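Local coordinates for Poly(A) RNA polymerase protein 2 (Saccharomyces cerevisiae, PDB 3NYB) that acts as the poly(A) RNA polymerase in the core of the RNA surveillance complex TRAMP, probably adding adenylates to RNA 3' ends, at residues 44-49 and 62-67; 39-44 and 130-135; 101-106 and 121-126; 70-75 and 148-153. The protein carries 1 engineered substitution. One frame throughout, in Å; residues are numbered along the deposited sequence.

Contact 1: 44-49 and 62-67; sequences QTISTI and LHVFGS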
loop_
_atom_site.group_PDB
_atom_site.type_symbol
_atom_site.label_atom_id
_atom_site.label_comp_id
_atom_site.label_asym_id
_atom_site.label_seq_id
_atom_site.Cartn_x
_atom_site.Cartn_y
_atom_site.Cartn_z
ATOM N N GLN A 44 23.551 -8.749 11.781
ATOM C CA GLN A 44 24.980 -8.501 11.825
ATOM C C GLN A 44 25.305 -7.118 11.317
ATOM O O GLN A 44 26.011 -6.353 11.981
ATOM C CB GLN A 44 25.721 -9.499 10.953
ATOM C CG GLN A 44 25.523 -10.940 11.344
ATOM C CD GLN A 44 26.339 -11.872 10.466
ATOM O OE1 GLN A 44 27.253 -11.428 9.759
ATOM N NE2 GLN A 44 26.015 -13.168 10.500
ATOM N N THR A 45 24.808 -6.795 10.126
ATOM C CA THR A 45 25.170 -5.522 9.516
ATOM C C THR A 45 24.642 -4.357 10.342
ATOM O O THR A 45 25.362 -3.390 10.580
ATOM C CB THR A 45 24.712 -5.406 8.047
ATOM O OG1 THR A 45 23.350 -4.992 8.003
ATOM C CG2 THR A 45 24.867 -6.732 7.332
ATOM N N ILE A 46 23.396 -4.461 10.794
ATOM C CA ILE A 46 22.832 -3.440 11.669
ATOM C C ILE A 46 23.711 -3.280 12.903
ATOM O O ILE A 46 24.031 -2.170 13.312
ATOM C CB ILE A 46 21.396 -3.784 12.109
ATOM C CG1 ILE A 46 20.451 -3.777 10.907
ATOM C CG2 ILE A 46 20.902 -2.790 13.131
ATOM C CD1 ILE A 46 20.393 -2.461 10.209
ATOM N N SER A 47 24.111 -4.397 13.495
ATOM C CA SER A 47 24.930 -4.338 14.696
ATOM C C SER A 47 26.282 -3.716 14.369
ATOM O O SER A 47 26.806 -2.916 15.138
ATOM C CB SER A 47 25.107 -5.726 15.310
ATOM O OG SER A 47 25.584 -5.622 16.640
ATOM N N THR A 48 26.830 -4.084 13.215
ATOM C CA THR A 48 28.089 -3.526 12.741
ATOM C C THR A 48 27.974 -2.009 12.603
ATOM O O THR A 48 28.880 -1.261 12.967
ATOM C CB THR A 48 28.497 -4.157 11.390
ATOM O OG1 THR A 48 28.964 -5.495 11.602
ATOM C CG2 THR A 48 29.594 -3.359 10.724
ATOM N N ILE A 49 26.846 -1.544 12.093
ATOM C CA ILE A 49 26.655 -0.110 11.951
ATOM C C ILE A 49 26.437 0.568 13.304
ATOM O O ILE A 49 26.948 1.665 13.544
ATOM C CB ILE A 49 25.520 0.206 10.965
ATOM C CG1 ILE A 49 25.995 -0.102 9.540
ATOM C CG2 ILE A 49 25.100 1.658 11.077
ATOM C CD1 ILE A 49 24.873 -0.374 8.574
ATOM N N LEU A 62 20.957 2.392 18.273
ATOM C CA LEU A 62 20.443 2.410 16.912
ATOM C C LEU A 62 19.300 1.413 16.801
ATOM O O LEU A 62 19.453 0.243 17.155
ATOM C CB LEU A 62 21.568 2.038 15.942
ATOM C CG LEU A 62 21.299 1.997 14.438
ATOM C CD1 LEU A 62 20.907 3.364 13.922
ATOM C CD2 LEU A 62 22.536 1.499 13.710
ATOM N N HIS A 63 18.152 1.871 16.315
ATOM C CA HIS A 63 16.990 0.994 16.225
ATOM C C HIS A 63 16.314 1.010 14.863
ATOM O O HIS A 63 16.181 2.055 14.231
ATOM C CB HIS A 63 15.980 1.327 17.327
ATOM C CG HIS A 63 16.539 1.193 18.708
ATOM N ND1 HIS A 63 16.946 -0.019 19.228
ATOM C CD2 HIS A 63 16.776 2.113 19.670
ATOM C CE1 HIS A 63 17.407 0.164 20.452
ATOM N NE2 HIS A 63 17.314 1.448 20.744
ATOM N N VAL A 64 15.890 -0.163 14.416
ATOM C CA VAL A 64 15.162 -0.279 13.166
ATOM C C VAL A 64 13.713 0.103 13.411
ATOM O O VAL A 64 13.075 -0.466 14.292
ATOM C CB VAL A 64 15.168 -1.736 12.662
ATOM C CG1 VAL A 64 14.295 -1.879 11.394
ATOM C CG2 VAL A 64 16.589 -2.227 12.427
ATOM N N PHE A 65 13.187 1.048 12.628
ATOM C CA PHE A 65 11.763 1.393 12.678
ATOM C C PHE A 65 11.145 1.360 11.274
ATOM O O PHE A 65 11.849 1.489 10.279
ATOM C CB PHE A 65 11.582 2.792 13.275
ATOM C CG PHE A 65 12.109 3.906 12.391
ATOM C CD1 PHE A 65 11.280 4.551 11.483
ATOM C CD2 PHE A 65 13.440 4.288 12.455
ATOM C CE1 PHE A 65 11.767 5.570 10.665
ATOM C CE2 PHE A 65 13.934 5.303 11.652
ATOM C CZ PHE A 65 13.100 5.947 10.756
ATOM N N GLY A 66 9.830 1.204 11.186
ATOM C CA GLY A 66 9.157 1.341 9.907
ATOM C C GLY A 66 8.902 0.027 9.197
ATOM O O GLY A 66 8.660 -1.001 9.833
ATOM N N SER A 67 8.956 0.065 7.870
ATOM C CA SER A 67 8.660 -1.098 7.045
ATOM C C SER A 67 9.319 -2.370 7.552
ATOM O O SER A 67 8.754 -3.456 7.418
ATOM C CB SER A 67 9.091 -0.844 5.606
ATOM O OG SER A 67 8.284 0.157 5.018
#

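Contact 2: 39-44 and 130-135; sequences IEIRNQ and SGIHIA. Engineered in segment 130-135: Ala135 (natural residue Asp).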
loop_
_atom_site.group_PDB
_atom_site.type_symbol
_atom_site.label_atom_id
_atom_site.label_comp_id
_atom_site.label_asym_id
_atom_site.label_seq_id
_atom_site.Cartn_x
_atom_site.Cartn_y
_atom_site.Cartn_z
ATOM N N ILE A 39 17.902 -12.981 7.740
ATOM C CA ILE A 39 17.705 -12.254 8.977
ATOM C C ILE A 39 19.035 -12.145 9.708
ATOM O O ILE A 39 19.380 -11.081 10.234
ATOM C CB ILE A 39 16.703 -12.961 9.898
ATOM C CG1 ILE A 39 15.307 -13.018 9.264
ATOM C CG2 ILE A 39 16.679 -12.281 11.244
ATOM C CD1 ILE A 39 14.698 -11.676 9.011
ATOM N N GLU A 40 19.779 -13.250 9.743
ATOM C CA GLU A 40 21.050 -13.282 10.458
ATOM C C GLU A 40 21.939 -12.167 9.952
ATOM O O GLU A 40 22.437 -11.351 10.734
ATOM C CB GLU A 40 21.730 -14.650 10.315
ATOM C CG GLU A 40 21.078 -15.767 11.159
ATOM C CD GLU A 40 21.465 -17.187 10.718
ATOM O OE1 GLU A 40 22.348 -17.331 9.838
ATOM O OE2 GLU A 40 20.879 -18.161 11.254
ATOM N N ILE A 41 22.107 -12.117 8.633
ATOM C CA ILE A 41 22.930 -11.102 8.003
ATOM C C ILE A 41 22.444 -9.695 8.341
ATOM O O ILE A 41 23.232 -8.820 8.689
ATOM C CB ILE A 41 22.936 -11.268 6.478
ATOM C CG1 ILE A 41 23.569 -12.609 6.105
ATOM C CG2 ILE A 41 23.708 -10.136 5.850
ATOM C CD1 ILE A 41 23.324 -13.021 4.674
ATOM N N ARG A 42 21.139 -9.481 8.239
ATOM C CA ARG A 42 20.586 -8.170 8.518
ATOM C C ARG A 42 20.972 -7.731 9.928
ATOM O O ARG A 42 21.418 -6.606 10.132
ATOM C CB ARG A 42 19.076 -8.175 8.336
ATOM C CG ARG A 42 18.402 -6.906 8.791
ATOM C CD ARG A 42 16.883 -7.004 8.669
ATOM N NE ARG A 42 16.445 -7.520 7.374
ATOM C CZ ARG A 42 15.238 -8.021 7.158
ATOM N NH1 ARG A 42 14.363 -8.076 8.157
ATOM N NH2 ARG A 42 14.908 -8.473 5.954
ATOM N N ASN A 43 20.833 -8.621 10.899
ATOM C CA ASN A 43 21.208 -8.278 12.273
ATOM C C ASN A 43 22.697 -7.957 12.420
ATOM O O ASN A 43 23.060 -6.997 13.083
ATOM C CB ASN A 43 20.768 -9.366 13.259
ATOM C CG ASN A 43 19.257 -9.433 13.408
ATOM O OD1 ASN A 43 18.707 -10.441 13.841
ATOM N ND2 ASN A 43 18.579 -8.352 13.040
ATOM N N GLN A 44 23.551 -8.749 11.781
ATOM C CA GLN A 44 24.980 -8.501 11.825
ATOM C C GLN A 44 25.305 -7.118 11.317
ATOM O O GLN A 44 26.011 -6.353 11.981
ATOM C CB GLN A 44 25.721 -9.499 10.953
ATOM C CG GLN A 44 25.523 -10.940 11.344
ATOM C CD GLN A 44 26.339 -11.872 10.466
ATOM O OE1 GLN A 44 27.253 -11.428 9.759
ATOM N NE2 GLN A 44 26.015 -13.168 10.500
ATOM N N SER A 130 27.647 -6.325 2.613
ATOM C CA SER A 130 26.354 -7.005 2.508
ATOM C C SER A 130 25.458 -6.444 1.411
ATOM O O SER A 130 24.451 -7.057 1.062
ATOM C CB SER A 130 25.600 -6.924 3.837
ATOM O OG SER A 130 25.084 -5.617 4.042
ATOM N N GLY A 131 25.804 -5.270 0.887
ATOM C CA GLY A 131 25.023 -4.643 -0.165
ATOM C C GLY A 131 23.664 -4.151 0.296
ATOM O O GLY A 131 22.813 -3.790 -0.523
ATOM N N ILE A 132 23.464 -4.137 1.613
ATOM C CA ILE A 132 22.201 -3.709 2.235
ATOM C C ILE A 132 22.027 -2.184 2.235
ATOM O O ILE A 132 22.973 -1.439 2.486
ATOM C CB ILE A 132 22.091 -4.258 3.693
ATOM C CG1 ILE A 132 21.969 -5.780 3.680
ATOM C CG2 ILE A 132 20.899 -3.683 4.416
ATOM C CD1 ILE A 132 21.710 -6.379 5.029
ATOM N N HIS A 133 20.816 -1.721 1.951
ATOM C CA HIS A 133 20.544 -0.292 1.897
ATOM C C HIS A 133 20.074 0.226 3.240
ATOM O O HIS A 133 19.117 -0.298 3.804
ATOM C CB HIS A 133 19.482 -0.004 0.840
ATOM C CG HIS A 133 19.953 -0.245 -0.551
ATOM N ND1 HIS A 133 20.336 0.782 -1.402
ATOM C CD2 HIS A 133 20.139 -1.389 -1.253
ATOM C CE1 HIS A 133 20.722 0.278 -2.553
ATOM N NE2 HIS A 133 20.609 -1.045 -2.490
ATOM N N ILE A 134 20.738 1.264 3.735
ATOM C CA ILE A 134 20.397 1.859 5.024
ATOM C C ILE A 134 20.053 3.337 4.909
ATOM O O ILE A 134 20.682 4.080 4.139
ATOM C CB ILE A 134 21.563 1.764 6.031
ATOM C CG1 ILE A 134 21.717 0.340 6.553
ATOM C CG2 ILE A 134 21.347 2.717 7.195
ATOM C CD1 ILE A 134 22.644 -0.465 5.742
ATOM N N ALA A 135 19.056 3.755 5.689
ATOM C CA ALA A 135 18.765 5.170 5.881
ATOM C C ALA A 135 18.731 5.525 7.369
ATOM O O ALA A 135 17.929 4.978 8.124
ATOM C CB ALA A 135 17.461 5.536 5.228
#

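Contact 3: 101-106 and 121-126; sequences SHLKKK and PIIKFV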
loop_
_atom_site.group_PDB
_atom_site.type_symbol
_atom_site.label_atom_id
_atom_site.label_comp_id
_atom_site.label_asym_id
_atom_site.label_seq_id
_atom_site.Cartn_x
_atom_site.Cartn_y
_atom_site.Cartn_z
ATOM N N SER A 101 31.032 11.196 6.968
ATOM C CA SER A 101 32.482 11.200 6.856
ATOM C C SER A 101 33.072 9.932 7.466
ATOM O O SER A 101 33.980 9.328 6.904
ATOM C CB SER A 101 33.045 12.428 7.550
ATOM O OG SER A 101 34.178 12.898 6.878
ATOM N N HIS A 102 32.522 9.515 8.600
ATOM C CA HIS A 102 33.054 8.381 9.361
ATOM C C HIS A 102 32.736 7.030 8.699
ATOM O O HIS A 102 33.584 6.138 8.627
ATOM C CB HIS A 102 32.521 8.446 10.801
ATOM C CG HIS A 102 33.014 7.350 11.698
ATOM N ND1 HIS A 102 32.163 6.555 12.434
ATOM C CD2 HIS A 102 34.269 6.939 11.997
ATOM C CE1 HIS A 102 32.871 5.690 13.141
ATOM N NE2 HIS A 102 34.151 5.900 12.889
ATOM N N LEU A 103 31.502 6.880 8.228
ATOM C CA LEU A 103 31.098 5.668 7.527
ATOM C C LEU A 103 31.994 5.409 6.317
ATOM O O LEU A 103 32.467 4.290 6.111
ATOM C CB LEU A 103 29.632 5.767 7.099
ATOM C CG LEU A 103 28.598 5.113 8.012
ATOM C CD1 LEU A 103 29.202 4.838 9.371
ATOM C CD2 LEU A 103 27.311 5.929 8.123
ATOM N N LYS A 104 32.230 6.456 5.530
ATOM C CA LYS A 104 33.030 6.355 4.317
ATOM C C LYS A 104 34.429 5.874 4.659
ATOM O O LYS A 104 34.955 4.943 4.045
ATOM C CB LYS A 104 33.126 7.718 3.638
ATOM C CG LYS A 104 31.813 8.479 3.502
ATOM C CD LYS A 104 31.312 8.527 2.058
ATOM C CE LYS A 104 31.852 9.734 1.296
ATOM N NZ LYS A 104 31.508 9.699 -0.158
ATOM N N LYS A 105 35.017 6.528 5.653
ATOM C CA LYS A 105 36.367 6.232 6.120
ATOM C C LYS A 105 36.514 4.789 6.632
ATOM O O LYS A 105 37.471 4.086 6.285
ATOM C CB LYS A 105 36.751 7.250 7.197
ATOM C CG LYS A 105 38.158 7.119 7.747
ATOM C CD LYS A 105 38.887 8.468 7.738
ATOM C CE LYS A 105 40.305 8.370 8.306
ATOM N NZ LYS A 105 40.349 8.394 9.798
ATOM N N LYS A 106 35.552 4.343 7.431
ATOM C CA LYS A 106 35.563 2.982 7.964
ATOM C C LYS A 106 35.025 1.940 6.959
ATOM O O LYS A 106 34.905 0.755 7.287
ATOM C CB LYS A 106 34.770 2.922 9.281
ATOM C CG LYS A 106 35.326 3.776 10.417
ATOM C CD LYS A 106 36.323 3.004 11.263
ATOM C CE LYS A 106 35.668 1.759 11.859
ATOM N NZ LYS A 106 36.539 0.985 12.805
ATOM N N PRO A 121 16.002 15.313 8.518
ATOM C CA PRO A 121 17.163 15.083 7.652
ATOM C C PRO A 121 17.645 13.649 7.779
ATOM O O PRO A 121 17.715 13.126 8.889
ATOM C CB PRO A 121 18.209 16.050 8.199
ATOM C CG PRO A 121 17.830 16.272 9.615
ATOM C CD PRO A 121 16.354 16.026 9.758
ATOM N N ILE A 122 17.966 13.030 6.646
ATOM C CA ILE A 122 18.283 11.609 6.603
ATOM C C ILE A 122 19.528 11.318 5.774
ATOM O O ILE A 122 19.829 12.022 4.815
ATOM C CB ILE A 122 17.108 10.813 6.026
ATOM C CG1 ILE A 122 15.916 10.884 6.971
ATOM C CG2 ILE A 122 17.497 9.367 5.788
ATOM C CD1 ILE A 122 14.650 10.341 6.348
ATOM N N ILE A 123 20.248 10.273 6.155
ATOM C CA ILE A 123 21.462 9.864 5.460
ATOM C C ILE A 123 21.239 8.468 4.847
ATOM O O ILE A 123 20.937 7.500 5.558
ATOM C CB ILE A 123 22.657 9.875 6.447
ATOM C CG1 ILE A 123 23.935 9.418 5.785
ATOM C CG2 ILE A 123 22.397 8.963 7.641
ATOM C CD1 ILE A 123 24.915 8.858 6.789
ATOM N N LYS A 124 21.345 8.371 3.525
ATOM C CA LYS A 124 21.146 7.092 2.836
ATOM C C LYS A 124 22.477 6.559 2.338
ATOM O O LYS A 124 23.309 7.325 1.873
ATOM C CB LYS A 124 20.218 7.255 1.635
ATOM C CG LYS A 124 18.855 7.810 1.965
ATOM C CD LYS A 124 18.150 8.267 0.696
ATOM C CE LYS A 124 17.903 7.106 -0.263
ATOM N NZ LYS A 124 17.144 7.529 -1.477
ATOM N N PHE A 125 22.673 5.248 2.423
ATOM C CA PHE A 125 23.889 4.628 1.912
ATOM C C PHE A 125 23.736 3.119 1.724
ATOM O O PHE A 125 22.684 2.548 1.996
ATOM C CB PHE A 125 25.081 4.938 2.828
ATOM C CG PHE A 125 24.987 4.300 4.189
ATOM C CD1 PHE A 125 25.602 3.082 4.446
ATOM C CD2 PHE A 125 24.278 4.920 5.214
ATOM C CE1 PHE A 125 25.516 2.489 5.707
ATOM C CE2 PHE A 125 24.183 4.339 6.474
ATOM C CZ PHE A 125 24.803 3.121 6.725
ATOM N N VAL A 126 24.797 2.481 1.250
ATOM C CA VAL A 126 24.816 1.031 1.112
ATOM C C VAL A 126 26.011 0.460 1.856
ATOM O O VAL A 126 27.148 0.856 1.603
ATOM C CB VAL A 126 24.900 0.614 -0.373
ATOM C CG1 VAL A 126 25.110 -0.879 -0.497
ATOM C CG2 VAL A 126 23.644 1.031 -1.117
#

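Contact 4: 70-75 and 148-153; sequences TDLYLP and KLIREW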
loop_
_atom_site.group_PDB
_atom_site.type_symbol
_atom_site.label_atom_id
_atom_site.label_comp_id
_atom_site.label_asym_id
_atom_site.label_seq_id
_atom_site.Cartn_x
_atom_site.Cartn_y
_atom_site.Cartn_z
ATOM N N THR A 70 7.686 -3.741 11.161
ATOM C CA THR A 70 6.516 -4.444 10.678
ATOM C C THR A 70 7.143 -5.288 9.597
ATOM O O THR A 70 8.368 -5.373 9.519
ATOM C CB THR A 70 5.465 -3.479 10.092
ATOM O OG1 THR A 70 5.974 -2.832 8.921
ATOM C CG2 THR A 70 5.111 -2.403 11.111
ATOM N N ASP A 71 6.361 -5.916 8.746
ATOM C CA ASP A 71 6.990 -6.591 7.620
ATOM C C ASP A 71 6.317 -6.118 6.354
ATOM O O ASP A 71 5.715 -6.905 5.621
ATOM C CB ASP A 71 6.916 -8.101 7.783
ATOM C CG ASP A 71 7.961 -8.624 8.748
ATOM O OD1 ASP A 71 9.127 -8.839 8.321
ATOM O OD2 ASP A 71 7.611 -8.826 9.934
ATOM N N LEU A 72 6.417 -4.810 6.122
ATOM C CA LEU A 72 5.745 -4.161 5.020
ATOM C C LEU A 72 6.785 -3.604 4.053
ATOM O O LEU A 72 6.507 -2.675 3.289
ATOM C CB LEU A 72 4.837 -3.045 5.534
ATOM C CG LEU A 72 3.801 -3.402 6.597
ATOM C CD1 LEU A 72 2.843 -2.245 6.835
ATOM C CD2 LEU A 72 3.022 -4.625 6.181
ATOM N N TYR A 73 7.981 -4.185 4.082
ATOM C CA TYR A 73 9.080 -3.694 3.262
ATOM C C TYR A 73 9.240 -4.496 1.976
ATOM O O TYR A 73 9.092 -5.717 1.974
ATOM C CB TYR A 73 10.383 -3.745 4.053
ATOM C CG TYR A 73 10.810 -5.141 4.397
ATOM C CD1 TYR A 73 11.642 -5.865 3.551
ATOM C CD2 TYR A 73 10.370 -5.751 5.562
ATOM C CE1 TYR A 73 12.021 -7.161 3.866
ATOM C CE2 TYR A 73 10.747 -7.046 5.885
ATOM C CZ TYR A 73 11.573 -7.739 5.042
ATOM O OH TYR A 73 11.950 -9.016 5.372
ATOM N N LEU A 74 9.533 -3.809 0.879
ATOM C CA LEU A 74 9.947 -4.495 -0.336
ATOM C C LEU A 74 11.456 -4.806 -0.284
ATOM O O LEU A 74 12.270 -3.967 0.123
ATOM C CB LEU A 74 9.604 -3.672 -1.577
ATOM C CG LEU A 74 8.142 -3.399 -1.929
ATOM C CD1 LEU A 74 8.051 -2.615 -3.248
ATOM C CD2 LEU A 74 7.356 -4.690 -2.021
ATOM N N PRO A 75 11.834 -6.015 -0.695
ATOM C CA PRO A 75 13.250 -6.403 -0.691
ATOM C C PRO A 75 14.110 -5.387 -1.451
ATOM O O PRO A 75 13.691 -4.900 -2.501
ATOM C CB PRO A 75 13.244 -7.754 -1.415
ATOM C CG PRO A 75 11.850 -8.274 -1.209
ATOM C CD PRO A 75 10.969 -7.067 -1.253
ATOM N N LYS A 148 1.736 3.798 15.797
ATOM C CA LYS A 148 0.920 2.947 16.657
ATOM C C LYS A 148 -0.336 2.454 15.935
ATOM O O LYS A 148 -0.724 1.292 16.061
ATOM C CB LYS A 148 0.558 3.669 17.961
ATOM C CG LYS A 148 0.096 2.738 19.088
ATOM C CD LYS A 148 1.236 1.867 19.630
ATOM C CE LYS A 148 0.780 0.970 20.788
ATOM N NZ LYS A 148 0.575 1.696 22.087
ATOM N N LEU A 149 -0.971 3.339 15.173
ATOM C CA LEU A 149 -2.103 2.935 14.349
ATOM C C LEU A 149 -1.728 1.733 13.486
ATOM O O LEU A 149 -2.459 0.738 13.437
ATOM C CB LEU A 149 -2.570 4.093 13.472
ATOM C CG LEU A 149 -3.281 5.228 14.215
ATOM C CD1 LEU A 149 -3.697 6.322 13.247
ATOM C CD2 LEU A 149 -4.485 4.693 14.969
ATOM N N ILE A 150 -0.577 1.835 12.819
ATOM C CA ILE A 150 -0.066 0.770 11.966
ATOM C C ILE A 150 -0.054 -0.579 12.673
ATOM O O ILE A 150 -0.589 -1.557 12.158
ATOM C CB ILE A 150 1.367 1.068 11.480
ATOM C CG1 ILE A 150 1.419 2.400 10.728
ATOM C CG2 ILE A 150 1.880 -0.059 10.599
ATOM C CD1 ILE A 150 0.448 2.487 9.609
ATOM N N ARG A 151 0.560 -0.633 13.848
ATOM C CA ARG A 151 0.672 -1.898 14.567
ATOM C C ARG A 151 -0.693 -2.440 14.967
ATOM O O ARG A 151 -0.956 -3.639 14.858
ATOM C CB ARG A 151 1.576 -1.749 15.785
ATOM C CG ARG A 151 3.038 -1.575 15.419
ATOM C CD ARG A 151 3.911 -1.418 16.650
ATOM N NE ARG A 151 3.636 -0.178 17.372
ATOM C CZ ARG A 151 4.112 1.012 17.017
ATOM N NH1 ARG A 151 4.878 1.125 15.939
ATOM N NH2 ARG A 151 3.816 2.089 17.732
ATOM N N GLU A 152 -1.563 -1.544 15.418
ATOM C CA GLU A 152 -2.917 -1.920 15.782
ATOM C C GLU A 152 -3.700 -2.367 14.556
ATOM O O GLU A 152 -4.290 -3.443 14.566
ATOM C CB GLU A 152 -3.617 -0.765 16.482
ATOM C CG GLU A 152 -2.937 -0.353 17.778
ATOM C CD GLU A 152 -3.547 0.894 18.400
ATOM O OE1 GLU A 152 -4.350 1.572 17.721
ATOM O OE2 GLU A 152 -3.215 1.197 19.568
ATOM N N TRP A 153 -3.700 -1.560 13.498
ATOM C CA TRP A 153 -4.375 -1.974 12.276
ATOM C C TRP A 153 -3.941 -3.399 11.886
ATOM O O TRP A 153 -4.749 -4.202 11.431
ATOM C CB TRP A 153 -4.071 -1.039 11.104
ATOM C CG TRP A 153 -4.541 0.390 11.170
ATOM C CD1 TRP A 153 -5.491 0.941 11.994
ATOM C CD2 TRP A 153 -4.084 1.454 10.316
ATOM N NE1 TRP A 153 -5.629 2.288 11.712
ATOM C CE2 TRP A 153 -4.786 2.619 10.697
ATOM C CE3 TRP A 153 -3.147 1.522 9.291
ATOM C CZ2 TRP A 153 -4.553 3.855 10.049
ATOM C CZ3 TRP A 153 -2.928 2.744 8.661
ATOM C CH2 TRP A 153 -3.626 3.888 9.041
#

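Contact 1: 44-49 and 62-67
Gln44 O, a little before the point where Ile46 and Ile49 of the helix meet Leu62 of the strand, accepts from two groups of Thr48. Thr48 N reaches it at 2.7 Å in the helical backbone bond. Thr48 OG1 comes from above the carbonyl plane and lies 3.1 Å from Gln44 O, so the hydroxyl is folded back onto its own helix.

The face turned to the strand is apolar. Leu62 provides the main probe: its CG stands anti to the backbone N (chi1 -179°), and its CD2 comes within 3.7 Å of Ile49 CG2, the two side chains meeting at a slant. The same methyl lies near the helix backbone, with Leu62 CD2 4.0 Å from Ile46 O. Ile49 turns its other branch away from Leu62, toward Ile134 and Phe125 of the sheet. Farther along, Ile46 CG2 faces Val64 CG2 at 4.4 Å, a looser meeting of methyls.

The N-to-C directions of helix 44-49 and strand 62-65 are 138° apart, nearer antiparallel than parallel, and their axes come within 9.2 Å. Strand 62-65 is an outer strand of the palm sheet and pairs with strand 79-83, while Leu62 O takes a bond from Arg50 farther along the helix. Between the side chains the contact is methyl on methyl, so within these residues the fit probably rests on buried carbon, the directional bond coming from Arg50 just beyond.

Contact 2: 39-44 and 130-135
Apolar touches join Ile41 and Arg42 on the helix to Ser130 in the hairpin turn and Ile132 where the turn passes into the strand. Ile132 reaches farthest: its CG1 lies anti to the carbonyl carbon and the chain continues extended (chi2 -174°), which carries CD1 to the helix. There Ile132 CD1 rests 4.1 Å from Arg42 CA, against the backbone and not against the guanidinium end. Ile41 CG2 comes in beside this methyl, 4.3 Å from Ile132 CD1. The same branch also meets the serine through carbon, Ile41 CG2 lying 4.2 Å from Ser130 CB.

Polar bonds serve the strand's own turn and the surroundings. Ser130 OG accepts from Ile132 N at 3.3 Å with an N-H...O angle of 153°, closing an ST turn around Gly131, whose phi is positive. Ser130 OG has a second partner in Glu127, so this hydroxyl ties both arms of the turn. The guanidinium of Arg42 bonds instead, through NH2, to the hydroxyl of Tyr73. Ala135 is an engineered residue where the natural sequence has Asp, and it pairs by backbone bonds with strand 79-83.

The contact is small and superficial. The early turns of a helix that packs on the sheet meet it here at the hairpin between antiparallel strands 121-127 and 132-137, an arrangement found in the alpha/beta palm of nucleotidyltransferases of this family.

Contact 3: 101-106 and 121-126
Leu103 and Phe125 cross at about a right angle, with the leucine laid over one face of the ring. The touching atom is Leu103 CD2, which stands 3.8 Å above the ring plane. It is offset toward the rim, with CE2 of Phe125 at 3.9 Å and CZ of the same ring at 4.0 Å from Leu103 CD2. Measured from the ring centroid, this methyl lies 25° off the normal, so the pair qualifies as a CH-pi contact over the face.

Ile123 approaches the same methyl from another direction. Its CG1 is anti to the backbone N (chi1 178°), and its extended chain brings CD1 to 4.0 Å from Leu103 CD2, the two side chains meeting at an angle. Ile123 and Phe125 stand two residues apart on the strand and both direct their CB atoms toward the helix. A single leucine methyl is therefore shared by an aliphatic end and an aromatic face, and all three residues are buried.

Around this point the palm closes on several sides. Leu96, earlier on helix 92-105, and Val112, after that helix, also reach Ile123, while Ile134 touches Phe125. Strand 121-127 is held in the sheet between antiparallel neighbours: backbone bonds join Ile123 to Val136 and Phe125 to Ile134 of strand 132-137, and Ile122 to Val115 of the outermost strand 113-116. Helix 92-105 thus packs by Leu103 on the part of the sheet near that edge.

Contact 4: 70-75 and 148-153
A loop-on-helix contact, buried and apolar, joins Thr70 and Leu72 to Ile150 close to the centre of the molecule, about 8 Å between centres. It ties a loop of the nucleotidyltransferase palm, between sheet strands 62-65 and 79-83, to helix 145-155, which follows strand 132-137 in sequence and packs with helix 186-198, probably at the border with the central domain. Neither segment bonds to the other through polar atoms, and the buried surface is small, 93 Å² in all.

Ile150 CG2 is the meeting point. CG1 of this isoleucine is beside the backbone N (chi1 -57°), which leaves CG2 anti to that N, where two loop side chains can reach it. Thr70 uses its methyl, not its hydroxyl: OG1 is turned between the backbone N and the carbonyl carbon and bonds to Ser67 O, back in its own loop. That division of labour keeps the polar branch within the turn and presents the carbon branch to the helix. Leu72 arrives as a second, looser neighbour, Leu72 CD1 lying 4.5 Å from Ile150 CG2.

Helix 186-198 completes the surroundings, Ile190 touching both Leu72 and Ile150, and Phe187 also meeting Ile150. The closest approach is methyl to methyl, with Thr70 CG2 4.0 Å from Ile150 CG2 and the side chains crossing at about a right angle.

Contacts 1, 2 and 3 lie on one palm sheet: contacts 1 and 2 share helix 36-54 and have centres about 8 Å apart, while contact 3 is about 14 Å from each. Ile49 links them, its CD1 lying 3.6 Å from Ile134 CD1 and 4.0 Å from Phe125 CZ. Contact 4 is farther away, yet Arg42 NH2 bonds Tyr73 OH at 3.1 Å, tying 39-44 to 70-75. A probable hydrogen bond, Leu72 N to Ser67 O at 3.0 Å, links 62-67 with 70-75. Gly66-Ser67, probably the family's signature, sits between the touching residues of contacts 1 and 4. Engineered Ala135, beside Asp80's strand 79-83, probably marks the third carboxylate position of the likely active site.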